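Local coordinates for protein 6-phosphogluconate dehydrogenase, NAD-binding (Mycolicibacterium smegmatis MC2 155, PDB 6SMT) that reduces imines with S-enantioselectivity, probably using NADPH, bound largely by a Rossmann-type domain, as the hydride donor, at residues S26-D31 with L49-A54. Residues are numbered along the deposited sequence; the frame is centred on the assembly and turned at random. Where two conformers were deposited one is given.
Sequences SRALLD and LRDRGA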
loop_
_atom_site.group_PDB
_atom_site.type_symbol
_atom_site.label_atom_id
_atom_site.label_comp_id
_atom_site.label_asym_id
_atom_site.label_seq_id
_atom_site.Cartn_x
_atom_site.Cartn_y
_atom_site.Cartn_z
ATOM N N SER B 26 13.664 -24.796 -3.747
ATOM C CA SER B 26 14.232 -26.083 -4.217
ATOM C C SER B 26 14.274 -26.140 -5.734
ATOM O O SER B 26 15.321 -26.537 -6.291
ATOM C CB SER B 26 13.416 -27.214 -3.680
ATOM O OG SER B 26 13.420 -27.305 -2.274
ATOM N N ARG B 27 13.232 -25.678 -6.411
ATOM C CA ARG B 27 13.253 -25.656 -7.895
ATOM C C ARG B 27 14.334 -24.738 -8.386
ATOM O O ARG B 27 15.038 -25.045 -9.356
ATOM C CB ARG B 27 11.925 -25.206 -8.493
ATOM C CG ARG B 27 10.816 -26.227 -8.329
ATOM C CD ARG B 27 9.592 -25.793 -9.162
ATOM N NE ARG B 27 9.049 -24.450 -8.903
ATOM C CZ ARG B 27 8.143 -24.173 -7.947
ATOM N NH1 ARG B 27 7.746 -25.118 -7.125
ATOM N NH2 ARG B 27 7.791 -22.931 -7.752
ATOM N N ALA B 28 14.513 -23.571 -7.792
ATOM C CA ALA B 28 15.531 -22.638 -8.296
ATOM C C ALA B 28 16.918 -23.253 -8.094
ATOM O O ALA B 28 17.814 -23.033 -8.985
ATOM C CB ALA B 28 15.415 -21.299 -7.587
ATOM N N LEU B 29 17.200 -23.888 -6.959
ATOM C CA LEU B 29 18.515 -24.460 -6.676
ATOM C C LEU B 29 18.727 -25.639 -7.644
ATOM O O LEU B 29 19.871 -25.758 -8.173
ATOM C CB LEU B 29 18.585 -24.919 -5.233
ATOM C CG LEU B 29 18.515 -23.777 -4.216
ATOM C CD1 LEU B 29 18.162 -24.350 -2.863
ATOM C CD2 LEU B 29 19.805 -22.949 -4.232
ATOM N N LEU B 30 17.690 -26.413 -7.920
ATOM C CA LEU B 30 17.868 -27.525 -8.892
ATOM C C LEU B 30 18.101 -26.969 -10.277
ATOM O O LEU B 30 18.967 -27.539 -11.044
ATOM C CB LEU B 30 16.636 -28.417 -8.886
ATOM C CG LEU B 30 16.473 -29.343 -7.704
ATOM C CD1 LEU B 30 15.030 -29.882 -7.702
ATOM C CD2 LEU B 30 17.451 -30.499 -7.767
ATOM N N ASP B 31 17.381 -25.934 -10.647
ATOM C CA ASP B 31 17.539 -25.384 -12.000
ATOM C C ASP B 31 18.938 -24.824 -12.162
ATOM O O ASP B 31 19.406 -24.889 -13.354
ATOM C CB ASP B 31 16.529 -24.274 -12.205
ATOM C CG ASP B 31 15.120 -24.668 -12.363
ATOM O OD1 ASP B 31 14.804 -25.874 -12.538
ATOM O OD2 ASP B 31 14.241 -23.713 -12.350
ATOM N N LEU B 49 9.689 -32.754 -6.401
ATOM C CA LEU B 49 11.085 -32.306 -6.459
ATOM C C LEU B 49 12.045 -33.466 -6.742
ATOM O O LEU B 49 13.065 -33.216 -7.390
ATOM C CB LEU B 49 11.440 -31.624 -5.128
ATOM C CG LEU B 49 10.659 -30.311 -4.973
ATOM C CD1 LEU B 49 10.775 -29.761 -3.560
ATOM C CD2 LEU B 49 11.166 -29.266 -5.935
ATOM N N ARG B 50 11.751 -34.643 -6.236
ATOM C CA ARG B 50 12.600 -35.834 -6.583
ATOM C C ARG B 50 12.583 -36.059 -8.095
ATOM O O ARG B 50 13.638 -36.275 -8.695
ATOM C CB ARG B 50 12.108 -37.095 -5.853
ATOM C CG ARG B 50 12.485 -37.122 -4.379
ATOM C CD ARG B 50 12.652 -38.543 -3.786
ATOM N NE ARG B 50 11.307 -39.072 -3.804
ATOM C CZ ARG B 50 10.432 -39.032 -2.798
ATOM N NH1 ARG B 50 10.749 -38.587 -1.592
ATOM N NH2 ARG B 50 9.221 -39.518 -3.004
ATOM N N ASP B 51 11.436 -35.902 -8.731
ATOM C CA ASP B 51 11.343 -36.007 -10.202
ATOM C C ASP B 51 12.175 -34.967 -10.931
ATOM O O ASP B 51 12.657 -35.240 -12.049
ATOM C CB ASP B 51 9.914 -35.923 -10.645
ATOM C CG ASP B 51 9.016 -37.061 -10.137
ATOM O OD1 ASP B 51 9.525 -38.139 -9.559
ATOM O OD2 ASP B 51 7.808 -36.843 -10.307
ATOM N N ARG B 52 12.361 -33.797 -10.323
ATOM C CA ARG B 52 13.166 -32.705 -10.912
ATOM C C ARG B 52 14.653 -32.901 -10.600
ATOM O O ARG B 52 15.409 -32.060 -11.048
ATOM C CB ARG B 52 12.656 -31.340 -10.415
ATOM C CG ARG B 52 11.209 -31.091 -10.807
ATOM C CD ARG B 52 10.630 -29.727 -10.425
ATOM N NE ARG B 52 11.315 -28.639 -11.118
ATOM C CZ ARG B 52 10.864 -28.016 -12.212
ATOM N NH1 ARG B 52 9.734 -28.406 -12.764
ATOM N NH2 ARG B 52 11.571 -27.029 -12.740
ATOM N N GLY B 53 15.013 -33.864 -9.783
ATOM C CA GLY B 53 16.417 -34.149 -9.457
ATOM C C GLY B 53 16.817 -34.038 -8.049
ATOM O O GLY B 53 17.969 -34.283 -7.739
ATOM N N ALA B 54 15.894 -33.676 -7.150
ATOM C CA ALA B 54 16.246 -33.601 -5.714
ATOM C C ALA B 54 16.420 -34.982 -5.119
ATOM O O ALA B 54 15.712 -35.959 -5.570
ATOM C CB ALA B 54 15.180 -32.866 -4.932
HETATM O O HOH W 1 13.879 -27.869 -10.973
#
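Leu49, on helix 47-51, spreads its two methyls against helix 20-31: CD1 lies 3.7 Å from Ser26 CB, while CD2 reaches Arg27 CG, crossing the arginine chain at about a right angle. Ser26 OG also touches Leu49 CD1, its polar need met by Gly22 O. Arg52 comes next; in one of its two conformers a bend at the third torsion (chi3 64°) brings one face of its guanidinium against Arg27 CD, which stands 3.8 Å above the plane, offset toward the rim. In this conformer Arg52 NH2 makes a long, weak salt bridge of 3.4 Å to Asp31 OD1. A water in the guanidinium plane closes the link, accepting from Arg52 NE at 2.7 Å and donating to Asp31 OD1 at 2.7 Å. Gly53, with positive phi, is the first residue to leave helical geometry, in a Schellman motif, and Leu30 CD2 packs 3.6 Å from Gly53 C. Ala54 CB then meets Leu30 CD1 at 4.1 Å as the chain turns into strand 55-56. Two helices of the Rossmann-type domain thus share an apolar seam near the NADPH-binding Leu18, bordered by a polar rim whose direct ion pair, from an exposed arginine with two conformers, is probably loose.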